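Local structure of cytochrome P450 (Zobellia galactanivorans, 6G5O) at residues D8-A13 and F369-G374; K92-A97 and T136-T141; P266-G271 and C294-N299. The protein is a cytochrome P450, a mainly helical haem protein that holds protoporphyrin IX containing Fe in a buried pocket. All blocks are in the same frame, centred on the assembly; numbering follows the deposited sequence.

Interaction 1 of 3, residues D8-A13 and F369-G374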
loop_
_atom_site.group_PDB
_atom_site.type_symbol
_atom_site.label_atom_id
_atom_site.label_comp_id
_atom_site.label_asym_id
_atom_site.label_seq_id
_atom_site.Cartn_x
_atom_site.Cartn_y
_atom_site.Cartn_z
ATOM N N ASP A 8 -8.795 0.299 16.605
ATOM C CA ASP A 8 -7.783 1.321 16.680
ATOM C C ASP A 8 -7.018 1.136 17.994
ATOM O O ASP A 8 -7.428 1.664 19.023
ATOM C CB ASP A 8 -8.462 2.707 16.615
ATOM C CG ASP A 8 -7.485 3.878 16.771
ATOM O OD1 ASP A 8 -6.298 3.722 16.482
ATOM O OD2 ASP A 8 -7.921 4.980 17.169
ATOM N N PRO A 9 -5.872 0.426 17.958
ATOM C CA PRO A 9 -5.099 0.252 19.203
ATOM C C PRO A 9 -4.400 1.508 19.700
ATOM O O PRO A 9 -3.820 1.471 20.772
ATOM C CB PRO A 9 -4.014 -0.737 18.784
ATOM C CG PRO A 9 -3.748 -0.356 17.367
ATOM C CD PRO A 9 -5.130 -0.105 16.795
ATOM N N PHE A 10 -4.397 2.583 18.913
ATOM C CA PHE A 10 -3.594 3.794 19.238
ATOM C C PHE A 10 -4.340 4.884 20.001
ATOM O O PHE A 10 -3.757 5.943 20.315
ATOM C CB PHE A 10 -3.046 4.409 17.934
ATOM C CG PHE A 10 -2.299 3.439 17.076
ATOM C CD1 PHE A 10 -0.976 3.131 17.365
ATOM C CD2 PHE A 10 -2.918 2.821 15.997
ATOM C CE1 PHE A 10 -0.281 2.222 16.588
ATOM C CE2 PHE A 10 -2.228 1.913 15.216
ATOM C CZ PHE A 10 -0.903 1.607 15.517
ATOM N N GLU A 11 -5.619 4.636 20.285
ATOM C CA GLU A 11 -6.549 5.682 20.764
ATOM C C GLU A 11 -6.177 6.384 22.062
ATOM O O GLU A 11 -6.115 7.618 22.103
ATOM C CB GLU A 11 -7.941 5.089 20.930
ATOM C CG GLU A 11 -9.012 6.120 21.229
ATOM C CD GLU A 11 -10.419 5.494 21.242
ATOM O OE1 GLU A 11 -10.653 4.447 20.589
ATOM O OE2 GLU A 11 -11.318 6.037 21.908
ATOM N N LYS A 12 -5.967 5.604 23.129
ATOM C CA LYS A 12 -5.589 6.163 24.406
ATOM C C LYS A 12 -4.317 6.960 24.219
ATOM O O LYS A 12 -4.268 8.125 24.560
ATOM C CB LYS A 12 -5.411 5.089 25.499
ATOM C CG LYS A 12 -5.261 5.676 26.921
ATOM C CD LYS A 12 -5.478 4.653 28.035
ATOM N N ALA A 13 -3.286 6.369 23.651
ATOM C CA ALA A 13 -2.015 7.106 23.542
ATOM C C ALA A 13 -2.103 8.387 22.686
ATOM O O ALA A 13 -1.436 9.385 22.988
ATOM C CB ALA A 13 -0.927 6.181 23.014
ATOM N N PHE A 369 1.476 -1.837 21.120
ATOM C CA PHE A 369 0.294 -1.852 20.273
ATOM C C PHE A 369 0.268 -3.099 19.419
ATOM O O PHE A 369 1.289 -3.557 18.906
ATOM C CB PHE A 369 0.249 -0.641 19.362
ATOM C CG PHE A 369 0.504 0.675 20.057
ATOM C CD1 PHE A 369 -0.496 1.297 20.786
ATOM C CD2 PHE A 369 1.728 1.316 19.938
ATOM C CE1 PHE A 369 -0.263 2.510 21.417
ATOM C CE2 PHE A 369 1.950 2.544 20.546
ATOM C CZ PHE A 369 0.948 3.142 21.282
ATOM N N GLN A 370 -0.928 -3.645 19.297
ATOM C CA GLN A 370 -1.162 -4.843 18.542
ATOM C C GLN A 370 -2.255 -4.451 17.552
ATOM O O GLN A 370 -3.364 -4.085 17.955
ATOM C CB GLN A 370 -1.610 -5.983 19.481
ATOM C CG GLN A 370 -0.586 -6.351 20.571
ATOM C CD GLN A 370 0.692 -6.978 20.020
ATOM O OE1 GLN A 370 0.645 -8.061 19.434
ATOM N NE2 GLN A 370 1.838 -6.306 20.205
ATOM N N ARG A 371 -1.933 -4.500 16.260
ATOM C CA ARG A 371 -2.787 -3.898 15.226
ATOM C C ARG A 371 -3.244 -4.871 14.191
ATOM O O ARG A 371 -2.448 -5.363 13.413
ATOM C CB ARG A 371 -2.054 -2.765 14.496
ATOM C CG ARG A 371 -3.061 -1.880 13.753
ATOM C CD ARG A 371 -2.663 -1.358 12.401
ATOM N NE ARG A 371 -3.838 -0.718 11.799
ATOM C CZ ARG A 371 -3.974 -0.451 10.510
ATOM N NH1 ARG A 371 -2.992 -0.735 9.639
ATOM N NH2 ARG A 371 -5.092 0.101 10.095
ATOM N N LYS A 372 -4.537 -5.123 14.134
ATOM C CA LYS A 372 -5.064 -5.909 13.055
ATOM C C LYS A 372 -4.930 -5.151 11.734
ATOM O O LYS A 372 -5.514 -4.063 11.576
ATOM C CB LYS A 372 -6.516 -6.225 13.314
ATOM C CG LYS A 372 -7.169 -7.066 12.230
ATOM C CD LYS A 372 -8.576 -7.468 12.698
ATOM C CE LYS A 372 -9.387 -8.222 11.650
ATOM N NZ LYS A 372 -10.796 -8.467 12.056
ATOM N N VAL A 373 -4.158 -5.725 10.799
ATOM C CA VAL A 373 -3.975 -5.154 9.459
ATOM C C VAL A 373 -4.785 -5.886 8.419
ATOM O O VAL A 373 -4.996 -5.360 7.334
ATOM C CB VAL A 373 -2.481 -5.102 9.022
ATOM C CG1 VAL A 373 -1.934 -6.500 8.716
ATOM C CG2 VAL A 373 -2.289 -4.168 7.799
ATOM N N GLY A 374 -5.294 -7.070 8.766
ATOM C CA GLY A 374 -6.037 -7.914 7.850
ATOM C C GLY A 374 -6.089 -9.366 8.320
ATOM O O GLY A 374 -6.212 -9.641 9.518
#
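A type I beta turn from Asp8 to Glu11, just where the helix 11-16 begins, lies here against the start of strand 369-384, the central strand of a three-stranded antiparallel sheet. The turn is capped from within: Phe10 N donates to Asp8 OD1 at 3.3 Å, meeting the oxygen from above the carboxylate plane, while Asp8 OD2 forms a salt bridge with Arg14. Phe10 and Phe369 carry the contact. Each has CG anti to its own carbonyl carbon, and the two rings meet obliquely, centroids 5.0 Å apart and planes at 42°, with Phe10 CD1 above the centre of the Phe369 ring. At the edge of that ring, Pro9 O lies 3.3 Å from Phe369 CD1, and Ala13 CB is in the ring plane, 4.0 Å from Phe369 CZ. Farther along the strand, Pro9 CB rests 3.5 Å from Gln370 O, and Pro9 CG comes 4.0 Å from Arg371 CG. The guanidinium of Arg371 is hydrogen-bonded to Thr268 OG1, Ser265 O and Phe264 O. Beyond the pair, Phe10 touches Leu366 of the adjacent strand 351-366, Ser297 of helix 295-298 and Met31 of strand 29-32, which also touches Phe369.

Interaction 2 of 3, residues K92-A97 and T136-T141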
loop_
_atom_site.group_PDB
_atom_site.type_symbol
_atom_site.label_atom_id
_atom_site.label_comp_id
_atom_site.label_asym_id
_atom_site.label_seq_id
_atom_site.Cartn_x
_atom_site.Cartn_y
_atom_site.Cartn_z
ATOM N N LYS A 92 1.036 6.925 -13.838
ATOM C CA LYS A 92 -0.260 7.514 -14.160
ATOM C C LYS A 92 -0.981 6.730 -15.278
ATOM O O LYS A 92 -2.162 6.980 -15.512
ATOM C CB LYS A 92 -0.121 8.999 -14.567
ATOM C CG LYS A 92 -0.912 10.006 -13.747
ATOM C CD LYS A 92 -0.254 10.455 -12.450
ATOM N N ARG A 93 -0.292 5.791 -15.925
ATOM C CA ARG A 93 -0.906 5.002 -17.000
ATOM C C ARG A 93 -2.236 4.305 -16.675
ATOM O O ARG A 93 -3.008 4.067 -17.582
ATOM C CB ARG A 93 0.095 3.974 -17.585
ATOM C CG ARG A 93 1.093 4.575 -18.583
ATOM C CD ARG A 93 2.329 3.691 -18.781
ATOM N NE ARG A 93 1.957 2.320 -19.074
ATOM C CZ ARG A 93 1.971 1.297 -18.217
ATOM N NH1 ARG A 93 2.376 1.432 -16.933
ATOM N NH2 ARG A 93 1.587 0.101 -18.668
ATOM N N PRO A 94 -2.491 3.927 -15.423
ATOM C CA PRO A 94 -3.791 3.236 -15.190
ATOM C C PRO A 94 -5.032 4.140 -15.395
ATOM O O PRO A 94 -6.168 3.670 -15.306
ATOM C CB PRO A 94 -3.700 2.767 -13.754
ATOM C CG PRO A 94 -2.227 2.710 -13.473
ATOM C CD PRO A 94 -1.606 3.822 -14.252
ATOM N N LEU A 95 -4.807 5.428 -15.653
ATOM C CA LEU A 95 -5.909 6.327 -16.023
ATOM C C LEU A 95 -6.467 6.141 -17.446
ATOM O O LEU A 95 -7.491 6.738 -17.792
ATOM C CB LEU A 95 -5.463 7.776 -15.823
ATOM C CG LEU A 95 -5.423 8.250 -14.351
ATOM C CD1 LEU A 95 -4.851 9.678 -14.232
ATOM C CD2 LEU A 95 -6.792 8.096 -13.649
ATOM N N GLN A 96 -5.747 5.374 -18.267
ATOM C CA GLN A 96 -6.045 5.172 -19.693
ATOM C C GLN A 96 -7.185 4.145 -19.833
ATOM O O GLN A 96 -7.240 3.176 -19.065
ATOM C CB GLN A 96 -4.826 4.620 -20.422
ATOM C CG GLN A 96 -3.623 5.583 -20.623
ATOM C CD GLN A 96 -2.303 4.818 -21.008
ATOM O OE1 GLN A 96 -1.238 5.428 -21.255
ATOM N NE2 GLN A 96 -2.378 3.484 -21.044
ATOM N N ALA A 97 -8.050 4.337 -20.827
ATOM C CA ALA A 97 -9.207 3.454 -21.019
ATOM C C ALA A 97 -8.797 2.038 -21.335
ATOM O O ALA A 97 -9.388 1.105 -20.813
ATOM C CB ALA A 97 -10.137 4.004 -22.099
ATOM N N THR A 136 1.043 -7.048 -14.048
ATOM C CA THR A 136 1.534 -7.233 -15.407
ATOM C C THR A 136 1.172 -6.044 -16.313
ATOM O O THR A 136 1.956 -5.680 -17.261
ATOM C CB THR A 136 0.995 -8.520 -16.053
ATOM O OG1 THR A 136 -0.442 -8.472 -16.099
ATOM C CG2 THR A 136 1.440 -9.751 -15.244
ATOM N N LEU A 137 0.016 -5.434 -16.034
ATOM C CA LEU A 137 -0.399 -4.215 -16.744
ATOM C C LEU A 137 0.450 -3.004 -16.382
ATOM O O LEU A 137 0.819 -2.243 -17.251
ATOM C CB LEU A 137 -1.869 -3.848 -16.481
ATOM C CG LEU A 137 -2.882 -4.991 -16.710
ATOM C CD1 LEU A 137 -4.295 -4.607 -16.325
ATOM C CD2 LEU A 137 -2.833 -5.456 -18.160
ATOM N N LEU A 138 0.713 -2.802 -15.111
ATOM C CA LEU A 138 1.528 -1.661 -14.691
ATOM C C LEU A 138 2.952 -1.773 -15.255
ATOM O O LEU A 138 3.508 -0.786 -15.732
ATOM C CB LEU A 138 1.593 -1.549 -13.162
ATOM C CG LEU A 138 2.241 -0.285 -12.597
ATOM C CD1 LEU A 138 1.390 0.971 -12.810
ATOM C CD2 LEU A 138 2.572 -0.456 -11.127
ATOM N N LEU A 139 3.503 -2.977 -15.189
ATOM C CA LEU A 139 4.838 -3.251 -15.657
ATOM C C LEU A 139 4.926 -3.457 -17.181
ATOM O O LEU A 139 6.016 -3.348 -17.751
ATOM C CB LEU A 139 5.398 -4.451 -14.929
ATOM C CG LEU A 139 6.223 -4.218 -13.677
ATOM C CD1 LEU A 139 5.511 -3.275 -12.764
ATOM C CD2 LEU A 139 6.493 -5.555 -13.000
ATOM N N ASN A 140 3.779 -3.733 -17.818
ATOM C CA ASN A 140 3.699 -4.004 -19.254
ATOM C C ASN A 140 4.606 -5.188 -19.638
ATOM O O ASN A 140 5.388 -5.102 -20.593
ATOM C CB ASN A 140 4.039 -2.751 -20.076
ATOM C CG ASN A 140 3.684 -2.899 -21.554
ATOM O OD1 ASN A 140 2.743 -3.598 -21.907
ATOM N ND2 ASN A 140 4.440 -2.240 -22.413
ATOM N N THR A 141 4.517 -6.249 -18.830
ATOM C CA THR A 141 5.117 -7.536 -19.094
ATOM C C THR A 141 4.046 -8.507 -19.642
ATOM O O THR A 141 2.834 -8.280 -19.514
ATOM C CB THR A 141 5.678 -8.204 -17.812
ATOM O OG1 THR A 141 4.617 -8.469 -16.886
ATOM C CG2 THR A 141 6.691 -7.368 -17.135
#
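Arg93 runs extended through chi2 and bends at chi3 (51°), which swings the guanidinium across to the end of helix 122-139. Its two terminal nitrogens take consecutive carbonyls of the last helical turn. NH2 of Arg93 donates to Leu137 O at 2.8 Å with an N-H...O angle of 154°, approaching nearly along the C=O axis and with the oxygen in the guanidinium plane. NH1 of Arg93 reaches Leu138 O, also at 2.8 Å but more bent, 141°; it arrives in the carbonyl plane on a lone pair, while the oxygen is tilted from the guanidinium plane. Two bonds to neighbouring carbonyls fix the rotation of the group, and its positive charge probably suits the negative end of the helix dipole.

The helix closes here in a Schellman motif: Asn140 has positive phi, Thr141 N bonds Thr136 O at 3.1 Å, and Asn140 N makes a weak bond to Leu137 O. Leu137 O thus receives both the arginine and that weak backbone bond. Asn140 CB lies 4.0 Å from Arg93 NH2, and its ND2 goes to Asp189 O. Beside the two hydrogen bonds, Pro94 CG packs obliquely against Leu138 CD1 at 4.1 Å; Leu138, CG anti to the backbone N, also touches the haem. The short 3-10 segment 93-95 joins helices 79-92 and 97-117. Trp90 of the first makes a cation-pi pair with Arg93 and its NE1 a weak hydrogen bond to Leu138 O, Tyr99 of the second touches Pro94, Leu137 and Leu138, and His335 and Gln338 of helix 333-350 touch Pro94.

Interaction 3 of 3, residues P266-G271 and C294-N299. With HEM (protoporphyrin IX containing Fe), chain C.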
loop_
_atom_site.group_PDB
_atom_site.type_symbol
_atom_site.label_atom_id
_atom_site.label_comp_id
_atom_site.label_asym_id
_atom_site.label_seq_id
_atom_site.Cartn_x
_atom_site.Cartn_y
_atom_site.Cartn_z
ATOM N N PRO A 266 -3.713 0.191 4.993
ATOM C CA PRO A 266 -2.918 -1.016 4.793
ATOM C C PRO A 266 -1.421 -0.842 4.966
ATOM O O PRO A 266 -0.752 -1.818 5.318
ATOM C CB PRO A 266 -3.278 -1.439 3.376
ATOM C CG PRO A 266 -4.519 -0.696 3.041
ATOM C CD PRO A 266 -4.393 0.591 3.749
ATOM N N LEU A 267 -0.896 0.361 4.777
ATOM C CA LEU A 267 0.459 0.653 5.268
ATOM C C LEU A 267 0.347 1.420 6.580
ATOM O O LEU A 267 0.033 2.616 6.614
ATOM C CB LEU A 267 1.305 1.436 4.256
ATOM C CG LEU A 267 2.798 1.652 4.604
ATOM C CD1 LEU A 267 3.502 0.346 4.876
ATOM C CD2 LEU A 267 3.524 2.326 3.464
ATOM N N THR A 268 0.651 0.724 7.661
ATOM C CA THR A 268 0.406 1.222 9.005
ATOM C C THR A 268 1.213 2.437 9.328
ATOM O O THR A 268 0.689 3.426 9.856
ATOM C CB THR A 268 0.664 0.102 10.045
ATOM O OG1 THR A 268 -0.284 -0.949 9.837
ATOM C CG2 THR A 268 0.493 0.610 11.445
ATOM N N GLN A 269 2.477 2.413 8.954
ATOM C CA GLN A 269 3.406 3.481 9.369
ATOM C C GLN A 269 4.664 3.419 8.535
ATOM O O GLN A 269 4.924 2.443 7.871
ATOM C CB GLN A 269 3.791 3.345 10.865
ATOM C CG GLN A 269 4.551 2.060 11.199
ATOM C CD GLN A 269 4.999 1.939 12.662
ATOM O OE1 GLN A 269 4.954 2.899 13.444
ATOM N NE2 GLN A 269 5.457 0.743 13.025
ATOM N N MET A 270 5.426 4.485 8.585
ATOM C CA MET A 270 6.689 4.535 7.907
ATOM C C MET A 270 7.642 5.426 8.681
ATOM O O MET A 270 7.259 6.480 9.180
ATOM C CB MET A 270 6.524 5.070 6.476
ATOM C CG MET A 270 7.797 4.913 5.631
ATOM S SD MET A 270 8.447 3.212 5.569
ATOM C CE MET A 270 7.109 2.361 4.707
ATOM N N GLY A 271 8.897 5.021 8.766
ATOM C CA GLY A 271 9.840 5.799 9.522
ATOM C C GLY A 271 10.407 6.980 8.793
ATOM O O GLY A 271 10.295 7.086 7.567
ATOM N N CYS A 294 2.573 7.443 11.700
ATOM C CA CYS A 294 1.658 6.332 11.820
ATOM C C CYS A 294 0.345 6.738 11.129
ATOM O O CYS A 294 -0.575 7.265 11.758
ATOM C CB CYS A 294 1.476 5.934 13.288
ATOM S SG CYS A 294 0.368 4.541 13.542
ATOM N N TRP A 295 0.283 6.450 9.840
ATOM C CA TRP A 295 -0.866 6.762 8.998
ATOM C C TRP A 295 -2.148 6.150 9.573
ATOM O O TRP A 295 -3.216 6.768 9.541
ATOM C CB TRP A 295 -0.622 6.256 7.547
ATOM C CG TRP A 295 0.787 6.460 6.993
ATOM C CD1 TRP A 295 1.714 5.484 6.748
ATOM C CD2 TRP A 295 1.405 7.699 6.614
ATOM N NE1 TRP A 295 2.889 6.047 6.239
ATOM C CE2 TRP A 295 2.718 7.395 6.149
ATOM C CE3 TRP A 295 0.986 9.026 6.615
ATOM C CZ2 TRP A 295 3.605 8.368 5.704
ATOM C CZ3 TRP A 295 1.874 10.023 6.165
ATOM C CH2 TRP A 295 3.182 9.691 5.721
ATOM N N ALA A 296 -2.066 4.940 10.108
ATOM C CA ALA A 296 -3.267 4.258 10.616
ATOM C C ALA A 296 -3.905 4.976 11.831
ATOM O O ALA A 296 -5.115 5.057 11.915
ATOM C CB ALA A 296 -2.976 2.821 10.954
ATOM N N SER A 297 -3.088 5.511 12.740
ATOM C CA SER A 297 -3.583 6.351 13.834
ATOM C C SER A 297 -4.100 7.716 13.369
ATOM O O SER A 297 -5.155 8.155 13.812
ATOM C CB SER A 297 -2.470 6.567 14.859
ATOM O OG SER A 297 -2.858 7.440 15.893
ATOM N N ALA A 298 -3.376 8.371 12.461
ATOM C CA ALA A 298 -3.784 9.668 11.961
ATOM C C ALA A 298 -5.166 9.563 11.297
ATOM O O ALA A 298 -5.944 10.472 11.407
ATOM C CB ALA A 298 -2.756 10.232 11.001
ATOM N N ASN A 299 -5.460 8.429 10.688
ATOM C CA ASN A 299 -6.664 8.235 9.927
ATOM C C ASN A 299 -7.869 7.871 10.811
ATOM O O ASN A 299 -8.976 7.684 10.287
ATOM C CB ASN A 299 -6.437 7.171 8.844
ATOM C CG ASN A 299 -5.739 7.718 7.595
ATOM O OD1 ASN A 299 -5.681 8.931 7.364
ATOM N ND2 ASN A 299 -5.228 6.820 6.770
HETATM C CHA HEM C . 4.653 5.408 -1.101
HETATM C CHB HEM C . 0.695 3.405 0.810
HETATM C CHC HEM C . 0.105 0.720 -3.143
HETATM C CHD HEM C . 4.345 2.237 -4.768
HETATM C C1A HEM C . 3.610 5.107 -0.254
HETATM C C2A HEM C . 3.387 5.716 1.015
HETATM C C3A HEM C . 2.293 5.161 1.515
HETATM C C4A HEM C . 1.809 4.190 0.610
HETATM C CMA HEM C . 1.697 5.537 2.831
HETATM C CAA HEM C . 4.173 6.836 1.696
HETATM C CBA HEM C . 5.474 6.283 2.255
HETATM C CGA HEM C . 6.327 7.382 2.849
HETATM O O1A HEM C . 7.537 7.200 2.958
HETATM O O2A HEM C . 5.867 8.477 3.219
HETATM C C1B HEM C . 0.195 2.502 -0.105
HETATM C C2B HEM C . -1.052 1.871 0.080
HETATM C C3B HEM C . -1.237 1.077 -1.028
HETATM C C4B HEM C . -0.032 1.302 -1.888
HETATM C CMB HEM C . -1.946 1.999 1.276
HETATM C CAB HEM C . -2.330 0.213 -1.466
HETATM C CBB HEM C . -3.529 0.151 -0.920
HETATM C C1C HEM C . 1.200 0.890 -3.950
HETATM C C2C HEM C . 1.461 0.168 -5.113
HETATM C C3C HEM C . 2.701 0.556 -5.555
HETATM C C4C HEM C . 3.160 1.544 -4.647
HETATM C CMC HEM C . 0.564 -0.832 -5.771
HETATM C CAC HEM C . 3.415 0.119 -6.763
HETATM C CBC HEM C . 3.018 -0.772 -7.666
HETATM C C1D HEM C . 4.725 3.276 -3.903
HETATM C C2D HEM C . 5.938 4.079 -4.140
HETATM C C3D HEM C . 6.028 4.978 -3.146
HETATM C C4D HEM C . 4.891 4.681 -2.267
HETATM C CMD HEM C . 6.837 3.928 -5.320
HETATM C CAD HEM C . 7.109 6.027 -2.966
HETATM C CBD HEM C . 6.749 7.440 -3.453
HETATM C CGD HEM C . 7.946 8.396 -3.286
HETATM O O1D HEM C . 8.948 8.071 -2.558
HETATM O O2D HEM C . 7.992 9.537 -3.861
HETATM N NA HEM C . 2.651 4.130 -0.469
HETATM N NB HEM C . 0.762 2.137 -1.256
HETATM N NC HEM C . 2.237 1.699 -3.649
HETATM N ND HEM C . 4.148 3.689 -2.785
HETATM FE FE HEM C . 2.536 2.972 -2.048
HETATM O O HOH W 1 3.516 1.410 -0.759
#
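Thr268 O is gripped by one clear hydrogen bond, from Ala296 N at 3.2 Å and nearly straight (168°), the donor arriving in the carbonyl plane on a lone pair. Trp295 N lies 3.1 Å from the same oxygen. Both amides belong to the first turn of the short helix 295-298, whose N-cap, Cys294, accepts a weak bond from Ser297 N through SG. Thr268 points its CB away from the helix, yet its CG2 still reaches Ala296 CB at 4.1 Å; OG1 is hydrogen-bonded to Arg371 NH1 and Glu364 OE1. Strands 270-274 and 290-293 are antiparallel neighbours in the mixed beta-sheet of this cytochrome P450, and the two segments extend from their ends to line the haem pocket. Trp295, CG anti to the carbonyl carbon, presents one face to the haem methyl CMA, which sits toward the ring's rim, 3.6 Å from Trp295 NE1. Leu267 O meets Trp295 CD1 at the ring edge, 3.3 Å away. Trp295 NE1 is buried without a polar partner. Each oxygen of the ring A propionate meets a different side chain: O2A lies 3.4 Å from Trp295 CZ2, O1A 3.5 Å from Met270 CG, while Leu267 CD2 packs on the porphyrin at C3A.

In the fold
Interactions 1 and 3 form one continuous region, their centres 10 Å apart on the same side of the chain's centre. Arg371 joins them: its NH1 lies 2.7 Å from Thr268 OG1, a probable hydrogen bond, and its CZ packs 3.4 Å from Ala296 CB. A second link is Phe10 CB, 3.7 Å from Ser297 OG. Interaction 2 lies on the opposite side of the chain's centre, its centre about 27 Å from that of interaction 3 and 35 Å from that of interaction 1. Interactions 2 and 3 both reach the haem, through Leu138 in the one and Pro266, Leu267, Met270 and Trp295 in the other, whereas in interaction 1 the side chain of Arg371 stays about 9 Å from it.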